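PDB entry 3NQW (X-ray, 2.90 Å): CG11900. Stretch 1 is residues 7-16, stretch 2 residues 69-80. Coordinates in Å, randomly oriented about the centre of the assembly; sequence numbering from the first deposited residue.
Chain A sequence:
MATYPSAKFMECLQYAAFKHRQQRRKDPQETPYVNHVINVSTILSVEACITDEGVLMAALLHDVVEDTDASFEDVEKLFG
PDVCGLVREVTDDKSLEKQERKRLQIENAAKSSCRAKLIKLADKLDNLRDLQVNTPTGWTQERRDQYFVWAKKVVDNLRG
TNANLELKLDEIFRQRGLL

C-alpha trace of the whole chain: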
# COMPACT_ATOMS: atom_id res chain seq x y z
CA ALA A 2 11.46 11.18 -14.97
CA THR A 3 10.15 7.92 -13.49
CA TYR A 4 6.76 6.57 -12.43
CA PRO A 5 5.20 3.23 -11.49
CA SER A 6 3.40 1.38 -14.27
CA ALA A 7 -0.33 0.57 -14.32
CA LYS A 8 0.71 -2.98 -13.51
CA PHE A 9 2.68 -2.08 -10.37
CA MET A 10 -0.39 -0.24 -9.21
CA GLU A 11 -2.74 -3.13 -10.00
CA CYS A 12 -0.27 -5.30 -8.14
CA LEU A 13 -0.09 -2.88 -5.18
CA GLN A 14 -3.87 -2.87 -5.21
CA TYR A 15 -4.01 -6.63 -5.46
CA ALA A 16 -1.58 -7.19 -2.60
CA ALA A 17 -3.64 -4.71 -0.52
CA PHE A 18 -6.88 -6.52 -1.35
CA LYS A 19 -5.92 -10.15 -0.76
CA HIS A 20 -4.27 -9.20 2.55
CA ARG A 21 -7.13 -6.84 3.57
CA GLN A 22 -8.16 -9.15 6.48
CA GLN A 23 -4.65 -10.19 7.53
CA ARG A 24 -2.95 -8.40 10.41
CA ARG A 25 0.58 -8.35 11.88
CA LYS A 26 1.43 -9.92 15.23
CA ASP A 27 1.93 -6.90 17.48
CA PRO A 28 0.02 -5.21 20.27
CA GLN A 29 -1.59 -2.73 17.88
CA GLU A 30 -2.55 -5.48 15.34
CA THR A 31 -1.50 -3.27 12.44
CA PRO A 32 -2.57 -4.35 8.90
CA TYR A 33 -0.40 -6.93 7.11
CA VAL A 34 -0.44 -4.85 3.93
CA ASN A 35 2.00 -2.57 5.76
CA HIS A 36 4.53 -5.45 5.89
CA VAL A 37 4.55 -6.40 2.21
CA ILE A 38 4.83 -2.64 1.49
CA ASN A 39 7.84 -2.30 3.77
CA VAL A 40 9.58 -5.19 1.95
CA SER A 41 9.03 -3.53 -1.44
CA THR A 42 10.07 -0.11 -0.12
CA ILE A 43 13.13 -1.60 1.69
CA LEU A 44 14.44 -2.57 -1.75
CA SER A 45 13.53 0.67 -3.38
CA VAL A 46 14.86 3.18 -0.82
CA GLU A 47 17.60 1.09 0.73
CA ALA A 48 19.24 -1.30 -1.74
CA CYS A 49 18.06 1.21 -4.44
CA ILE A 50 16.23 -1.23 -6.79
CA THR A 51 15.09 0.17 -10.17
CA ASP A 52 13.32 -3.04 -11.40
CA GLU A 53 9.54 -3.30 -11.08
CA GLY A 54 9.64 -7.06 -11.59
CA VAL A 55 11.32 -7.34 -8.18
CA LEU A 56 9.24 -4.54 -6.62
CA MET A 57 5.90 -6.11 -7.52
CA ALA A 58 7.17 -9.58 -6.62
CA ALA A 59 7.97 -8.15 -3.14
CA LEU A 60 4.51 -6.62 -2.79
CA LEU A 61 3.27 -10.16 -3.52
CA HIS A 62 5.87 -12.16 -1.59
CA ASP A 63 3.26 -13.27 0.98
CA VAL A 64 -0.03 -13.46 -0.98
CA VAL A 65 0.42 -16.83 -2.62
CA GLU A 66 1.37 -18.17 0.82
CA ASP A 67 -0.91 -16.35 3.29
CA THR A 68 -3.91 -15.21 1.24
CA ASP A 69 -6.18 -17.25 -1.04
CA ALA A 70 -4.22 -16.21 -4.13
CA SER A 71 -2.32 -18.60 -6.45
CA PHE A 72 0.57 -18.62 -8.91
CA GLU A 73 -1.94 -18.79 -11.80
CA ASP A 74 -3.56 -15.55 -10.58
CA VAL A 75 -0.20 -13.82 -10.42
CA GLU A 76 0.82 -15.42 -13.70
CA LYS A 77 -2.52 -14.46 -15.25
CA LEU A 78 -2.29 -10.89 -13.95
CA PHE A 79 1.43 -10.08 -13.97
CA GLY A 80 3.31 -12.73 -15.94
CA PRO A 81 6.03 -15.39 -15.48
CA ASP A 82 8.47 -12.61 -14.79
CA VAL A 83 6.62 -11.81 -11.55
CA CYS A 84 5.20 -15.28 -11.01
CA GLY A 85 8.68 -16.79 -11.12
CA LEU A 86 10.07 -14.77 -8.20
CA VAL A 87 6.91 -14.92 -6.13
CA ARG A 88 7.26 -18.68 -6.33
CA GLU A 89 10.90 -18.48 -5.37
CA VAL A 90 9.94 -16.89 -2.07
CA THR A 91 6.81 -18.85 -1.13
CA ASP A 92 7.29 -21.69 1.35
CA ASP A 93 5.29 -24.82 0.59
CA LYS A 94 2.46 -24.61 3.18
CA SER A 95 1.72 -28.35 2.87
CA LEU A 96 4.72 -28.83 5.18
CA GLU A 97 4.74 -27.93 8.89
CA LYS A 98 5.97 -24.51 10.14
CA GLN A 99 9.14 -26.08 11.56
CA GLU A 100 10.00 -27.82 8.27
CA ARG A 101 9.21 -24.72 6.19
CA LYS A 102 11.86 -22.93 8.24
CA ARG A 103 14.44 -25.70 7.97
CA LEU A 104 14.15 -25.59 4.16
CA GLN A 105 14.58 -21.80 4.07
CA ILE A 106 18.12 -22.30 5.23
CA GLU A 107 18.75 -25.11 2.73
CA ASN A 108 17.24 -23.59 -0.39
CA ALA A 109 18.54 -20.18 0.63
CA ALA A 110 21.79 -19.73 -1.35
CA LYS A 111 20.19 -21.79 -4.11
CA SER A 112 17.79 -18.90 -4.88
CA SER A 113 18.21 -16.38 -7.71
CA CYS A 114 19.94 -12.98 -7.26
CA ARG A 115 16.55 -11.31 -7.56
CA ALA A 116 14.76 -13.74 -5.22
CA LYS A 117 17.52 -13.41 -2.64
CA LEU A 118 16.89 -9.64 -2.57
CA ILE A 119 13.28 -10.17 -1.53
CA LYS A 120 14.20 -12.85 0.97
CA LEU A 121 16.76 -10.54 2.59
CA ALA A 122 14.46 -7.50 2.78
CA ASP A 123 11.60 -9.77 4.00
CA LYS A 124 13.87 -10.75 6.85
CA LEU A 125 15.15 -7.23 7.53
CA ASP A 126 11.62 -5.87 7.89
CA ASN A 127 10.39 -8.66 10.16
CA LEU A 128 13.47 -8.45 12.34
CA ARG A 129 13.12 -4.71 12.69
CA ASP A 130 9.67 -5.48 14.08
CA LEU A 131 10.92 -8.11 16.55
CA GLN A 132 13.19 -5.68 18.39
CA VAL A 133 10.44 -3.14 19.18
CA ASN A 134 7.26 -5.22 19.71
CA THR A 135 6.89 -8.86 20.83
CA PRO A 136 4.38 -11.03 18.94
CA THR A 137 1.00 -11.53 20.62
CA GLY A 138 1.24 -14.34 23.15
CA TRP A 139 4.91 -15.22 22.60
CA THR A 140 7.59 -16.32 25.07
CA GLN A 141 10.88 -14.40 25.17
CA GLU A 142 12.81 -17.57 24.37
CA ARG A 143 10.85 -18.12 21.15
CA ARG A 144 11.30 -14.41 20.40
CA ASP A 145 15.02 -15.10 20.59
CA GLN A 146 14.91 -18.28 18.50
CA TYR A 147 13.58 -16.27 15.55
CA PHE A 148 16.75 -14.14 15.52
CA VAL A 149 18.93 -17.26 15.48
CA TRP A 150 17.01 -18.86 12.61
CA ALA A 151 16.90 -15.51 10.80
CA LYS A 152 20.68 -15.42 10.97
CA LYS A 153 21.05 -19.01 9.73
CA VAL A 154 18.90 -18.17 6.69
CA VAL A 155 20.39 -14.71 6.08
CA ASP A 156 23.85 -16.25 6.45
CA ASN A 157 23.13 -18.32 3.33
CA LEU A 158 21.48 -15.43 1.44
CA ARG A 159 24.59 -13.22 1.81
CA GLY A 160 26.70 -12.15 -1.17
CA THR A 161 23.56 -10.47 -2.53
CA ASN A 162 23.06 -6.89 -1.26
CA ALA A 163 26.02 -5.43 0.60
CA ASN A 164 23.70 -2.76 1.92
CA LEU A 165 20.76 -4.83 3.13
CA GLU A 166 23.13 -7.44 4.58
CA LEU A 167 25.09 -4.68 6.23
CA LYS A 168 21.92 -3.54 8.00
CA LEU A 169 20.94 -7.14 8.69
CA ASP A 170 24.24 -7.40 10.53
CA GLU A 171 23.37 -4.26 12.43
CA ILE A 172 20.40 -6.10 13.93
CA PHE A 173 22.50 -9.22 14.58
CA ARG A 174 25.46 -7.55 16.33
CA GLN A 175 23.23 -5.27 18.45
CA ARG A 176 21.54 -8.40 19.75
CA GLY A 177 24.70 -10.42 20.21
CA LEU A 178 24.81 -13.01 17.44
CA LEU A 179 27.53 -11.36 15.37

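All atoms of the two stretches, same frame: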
# COMPACT_ATOMS: atom_id res chain seq x y z
N ALA A 7 1.06 0.88 -14.67
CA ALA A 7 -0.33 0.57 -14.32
C ALA A 7 -0.38 -0.83 -13.72
O ALA A 7 -1.31 -1.18 -12.99
CB ALA A 7 -1.20 0.65 -15.55
N LYS A 8 0.63 -1.63 -14.03
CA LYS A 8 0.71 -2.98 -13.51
C LYS A 8 1.16 -2.99 -12.05
O LYS A 8 0.60 -3.72 -11.23
CB LYS A 8 1.65 -3.81 -14.38
CG LYS A 8 0.92 -4.41 -15.57
CD LYS A 8 -0.21 -5.25 -15.05
CE LYS A 8 -1.05 -5.88 -16.13
NZ LYS A 8 -2.09 -6.72 -15.48
N PHE A 9 2.17 -2.18 -11.74
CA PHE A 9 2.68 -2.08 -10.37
C PHE A 9 1.58 -1.55 -9.44
O PHE A 9 1.55 -1.85 -8.25
CB PHE A 9 3.88 -1.15 -10.32
CG PHE A 9 4.41 -0.94 -8.94
CD1 PHE A 9 4.09 0.20 -8.21
CD2 PHE A 9 5.26 -1.88 -8.37
CE1 PHE A 9 4.62 0.42 -6.94
CE2 PHE A 9 5.81 -1.67 -7.09
CZ PHE A 9 5.49 -0.52 -6.37
N MET A 10 0.66 -0.79 -10.00
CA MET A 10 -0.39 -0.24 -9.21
C MET A 10 -1.49 -1.27 -9.02
O MET A 10 -2.09 -1.37 -7.93
CB MET A 10 -0.89 1.03 -9.89
CG MET A 10 0.19 2.16 -9.93
SD MET A 10 0.93 2.59 -8.30
CE MET A 10 -0.48 3.22 -7.38
N GLU A 11 -1.74 -2.07 -10.06
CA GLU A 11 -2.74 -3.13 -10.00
C GLU A 11 -2.22 -4.24 -9.08
O GLU A 11 -3.00 -5.00 -8.48
CB GLU A 11 -2.98 -3.70 -11.39
CG GLU A 11 -4.18 -4.59 -11.42
CD GLU A 11 -4.27 -5.38 -12.69
OE1 GLU A 11 -3.21 -5.77 -13.23
OE2 GLU A 11 -5.40 -5.63 -13.14
N CYS A 12 -0.90 -4.33 -8.99
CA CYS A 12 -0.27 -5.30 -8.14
C CYS A 12 -0.31 -4.80 -6.69
O CYS A 12 -0.56 -5.57 -5.76
CB CYS A 12 1.17 -5.53 -8.57
SG CYS A 12 2.04 -6.66 -7.46
N LEU A 13 -0.06 -3.51 -6.51
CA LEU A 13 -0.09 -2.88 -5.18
C LEU A 13 -1.50 -3.05 -4.64
O LEU A 13 -1.70 -3.39 -3.48
CB LEU A 13 0.21 -1.39 -5.29
CG LEU A 13 0.79 -0.63 -4.10
CD1 LEU A 13 0.19 0.76 -4.06
CD2 LEU A 13 0.52 -1.37 -2.81
N GLN A 14 -2.46 -2.77 -5.52
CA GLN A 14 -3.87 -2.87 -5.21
C GLN A 14 -4.23 -4.30 -4.87
O GLN A 14 -4.94 -4.57 -3.90
CB GLN A 14 -4.68 -2.41 -6.42
CG GLN A 14 -6.18 -2.27 -6.16
CD GLN A 14 -6.91 -1.62 -7.34
OE1 GLN A 14 -7.28 -2.28 -8.32
NE2 GLN A 14 -7.10 -0.31 -7.25
N TYR A 15 -3.73 -5.23 -5.67
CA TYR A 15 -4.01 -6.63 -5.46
C TYR A 15 -3.44 -7.13 -4.13
O TYR A 15 -4.12 -7.79 -3.36
CB TYR A 15 -3.46 -7.43 -6.63
CG TYR A 15 -3.77 -8.90 -6.54
CD1 TYR A 15 -2.74 -9.83 -6.46
CD2 TYR A 15 -5.08 -9.35 -6.56
CE1 TYR A 15 -3.01 -11.18 -6.39
CE2 TYR A 15 -5.36 -10.71 -6.50
CZ TYR A 15 -4.31 -11.62 -6.41
OH TYR A 15 -4.58 -12.96 -6.35
N ALA A 16 -2.18 -6.80 -3.86
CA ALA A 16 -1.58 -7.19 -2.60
C ALA A 16 -2.48 -6.68 -1.46
O ALA A 16 -2.89 -7.44 -0.59
CB ALA A 16 -0.17 -6.59 -2.49
N ASP A 69 -5.60 -16.21 -0.22
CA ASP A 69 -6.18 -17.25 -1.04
C ASP A 69 -5.83 -17.04 -2.52
O ASP A 69 -6.59 -17.40 -3.40
CB ASP A 69 -7.71 -17.32 -0.85
CG ASP A 69 -8.46 -16.14 -1.47
OD1 ASP A 69 -8.36 -15.01 -0.94
OD2 ASP A 69 -9.16 -16.35 -2.49
N ALA A 70 -4.68 -16.44 -2.77
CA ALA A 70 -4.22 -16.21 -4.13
C ALA A 70 -3.35 -17.40 -4.58
O ALA A 70 -2.89 -18.19 -3.74
CB ALA A 70 -3.43 -14.91 -4.19
N SER A 71 -3.14 -17.52 -5.89
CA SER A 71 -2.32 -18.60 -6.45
C SER A 71 -1.34 -18.08 -7.48
O SER A 71 -1.39 -16.92 -7.88
CB SER A 71 -3.20 -19.65 -7.11
OG SER A 71 -3.74 -19.17 -8.33
N PHE A 72 -0.45 -18.96 -7.92
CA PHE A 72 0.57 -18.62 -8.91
C PHE A 72 -0.09 -18.33 -10.28
O PHE A 72 0.41 -17.53 -11.07
CB PHE A 72 1.59 -19.77 -9.02
CG PHE A 72 2.29 -20.12 -7.71
CD1 PHE A 72 3.15 -19.22 -7.09
CD2 PHE A 72 2.15 -21.39 -7.15
CE1 PHE A 72 3.85 -19.58 -5.93
CE2 PHE A 72 2.85 -21.76 -5.99
CZ PHE A 72 3.70 -20.85 -5.38
N GLU A 73 -1.22 -18.99 -10.55
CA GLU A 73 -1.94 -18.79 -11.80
C GLU A 73 -2.54 -17.39 -11.84
O GLU A 73 -2.60 -16.76 -12.90
CB GLU A 73 -3.05 -19.84 -11.95
CG GLU A 73 -4.02 -19.60 -13.11
CD GLU A 73 -5.42 -20.16 -12.84
OE1 GLU A 73 -6.35 -19.85 -13.62
OE2 GLU A 73 -5.60 -20.92 -11.86
N ASP A 74 -2.98 -16.89 -10.68
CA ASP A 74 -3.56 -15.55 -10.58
C ASP A 74 -2.48 -14.52 -10.84
O ASP A 74 -2.70 -13.54 -11.55
CB ASP A 74 -4.14 -15.31 -9.18
CG ASP A 74 -5.17 -16.35 -8.79
OD1 ASP A 74 -5.48 -17.25 -9.60
OD2 ASP A 74 -5.69 -16.28 -7.65
N VAL A 75 -1.32 -14.73 -10.25
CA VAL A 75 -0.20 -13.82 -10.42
C VAL A 75 0.33 -13.91 -11.84
O VAL A 75 0.73 -12.91 -12.44
CB VAL A 75 0.94 -14.16 -9.47
CG1 VAL A 75 1.94 -13.04 -9.45
CG2 VAL A 75 0.40 -14.45 -8.08
N GLU A 76 0.36 -15.14 -12.35
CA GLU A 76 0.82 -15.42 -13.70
C GLU A 76 -0.16 -14.77 -14.68
O GLU A 76 0.24 -14.09 -15.61
CB GLU A 76 0.86 -16.94 -13.93
CG GLU A 76 0.93 -17.37 -15.39
CD GLU A 76 2.23 -16.98 -16.09
OE1 GLU A 76 2.27 -17.01 -17.34
OE2 GLU A 76 3.21 -16.66 -15.38
N LYS A 77 -1.45 -14.99 -14.42
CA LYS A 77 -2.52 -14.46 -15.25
C LYS A 77 -2.56 -12.94 -15.27
O LYS A 77 -2.83 -12.33 -16.31
CB LYS A 77 -3.87 -14.97 -14.73
CG LYS A 77 -5.07 -14.46 -15.50
CD LYS A 77 -6.36 -14.62 -14.68
CE LYS A 77 -6.30 -13.77 -13.40
NZ LYS A 77 -7.45 -13.94 -12.48
N LEU A 78 -2.27 -12.33 -14.12
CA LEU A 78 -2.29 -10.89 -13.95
C LEU A 78 -0.98 -10.14 -14.19
O LEU A 78 -1.00 -9.02 -14.69
CB LEU A 78 -2.76 -10.56 -12.53
CG LEU A 78 -4.24 -10.80 -12.27
CD1 LEU A 78 -4.53 -10.85 -10.78
CD2 LEU A 78 -4.99 -9.68 -12.94
N PHE A 79 0.15 -10.75 -13.83
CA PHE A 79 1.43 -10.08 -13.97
C PHE A 79 2.52 -10.77 -14.77
O PHE A 79 3.56 -10.17 -15.03
CB PHE A 79 1.96 -9.75 -12.58
CG PHE A 79 0.92 -9.15 -11.69
CD1 PHE A 79 0.38 -9.88 -10.64
CD2 PHE A 79 0.43 -7.87 -11.96
CE1 PHE A 79 -0.65 -9.34 -9.86
CE2 PHE A 79 -0.59 -7.33 -11.19
CZ PHE A 79 -1.13 -8.07 -10.14
N GLY A 80 2.32 -12.03 -15.13
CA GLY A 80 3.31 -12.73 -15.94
C GLY A 80 4.31 -13.64 -15.26
O GLY A 80 4.46 -13.60 -14.04

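Stretch 1 is helical throughout, with each backbone NH from Glu 11 to Ala 16 bonded to the carbonyl four residues earlier; stretch 2 enters as a loop and becomes helical at Phe 72. The two helices run nearly antiparallel, their N-to-C directions 154° apart and their axes 11.3 Å apart at closest approach. That spacing is wide for helices in contact, and side chains span it: the nearest CA atoms across the pair, those of Lys 8 and Phe 79, are still 7.2 Å apart. The contact buries 393 Å² in total. Because the directions oppose, the start of stretch 2 meets Tyr 15 and its end meets Lys 8.

Along stretch 2, the first residue to touch is Ala 70. Its CA-to-CB bond points toward stretch 1, and its methyl packs on the end of the tyrosine, CB lying 3.1 Å from Tyr 15 OH and 4.1 Å from Tyr 15 CZ. Ser 71 faces away and instead caps its own helix. Its OG accepts a weak bond from Glu 73 N (3.4 Å) and gives another weak one to Asp 74 OD1 (2.9 Å), while Ser 71 N reaches Asp 74 OD2 at 3.3 Å, again weakly. Asp 74, with its carboxylate engaged by Ser 71, offers Tyr 15 its methylene: CB is 3.7 Å from Tyr 15 OH.

One turn later Leu 78 points toward stretch 1 and sets CD1 over one face of the Tyr 15 ring, 4.4 Å from Tyr 15 CE2. Its backbone supplies the one hydrogen bond between the stretches, from Lys 8 NZ to Leu 78 O at 2.7 Å. The carbonyl is available near the helix end, and the lysine reaches it although its CA-to-CB bond points sideways. The same ammonium forms a salt bridge with Glu 11 OE1, also 2.7 Å from Lys 8 NZ.

Phe 79 is the knob of the interface, its side chain seated among Lys 8, Glu 11, Cys 12 and Tyr 15. Cys 12 SG stands over the ring face, 4.5 Å from the Phe 79 ring centroid and 14° off the normal, a sulfur-aromatic contact; Cys 12 CB approaches Phe 79 CE2 to 3.6 Å. At the ring edge, Tyr 15 CD1 lies 4.0 Å from Phe 79 CE1. Gly 80 then leaves helical geometry with phi 97°, where a CB would jam against the preceding carbonyl oxygen.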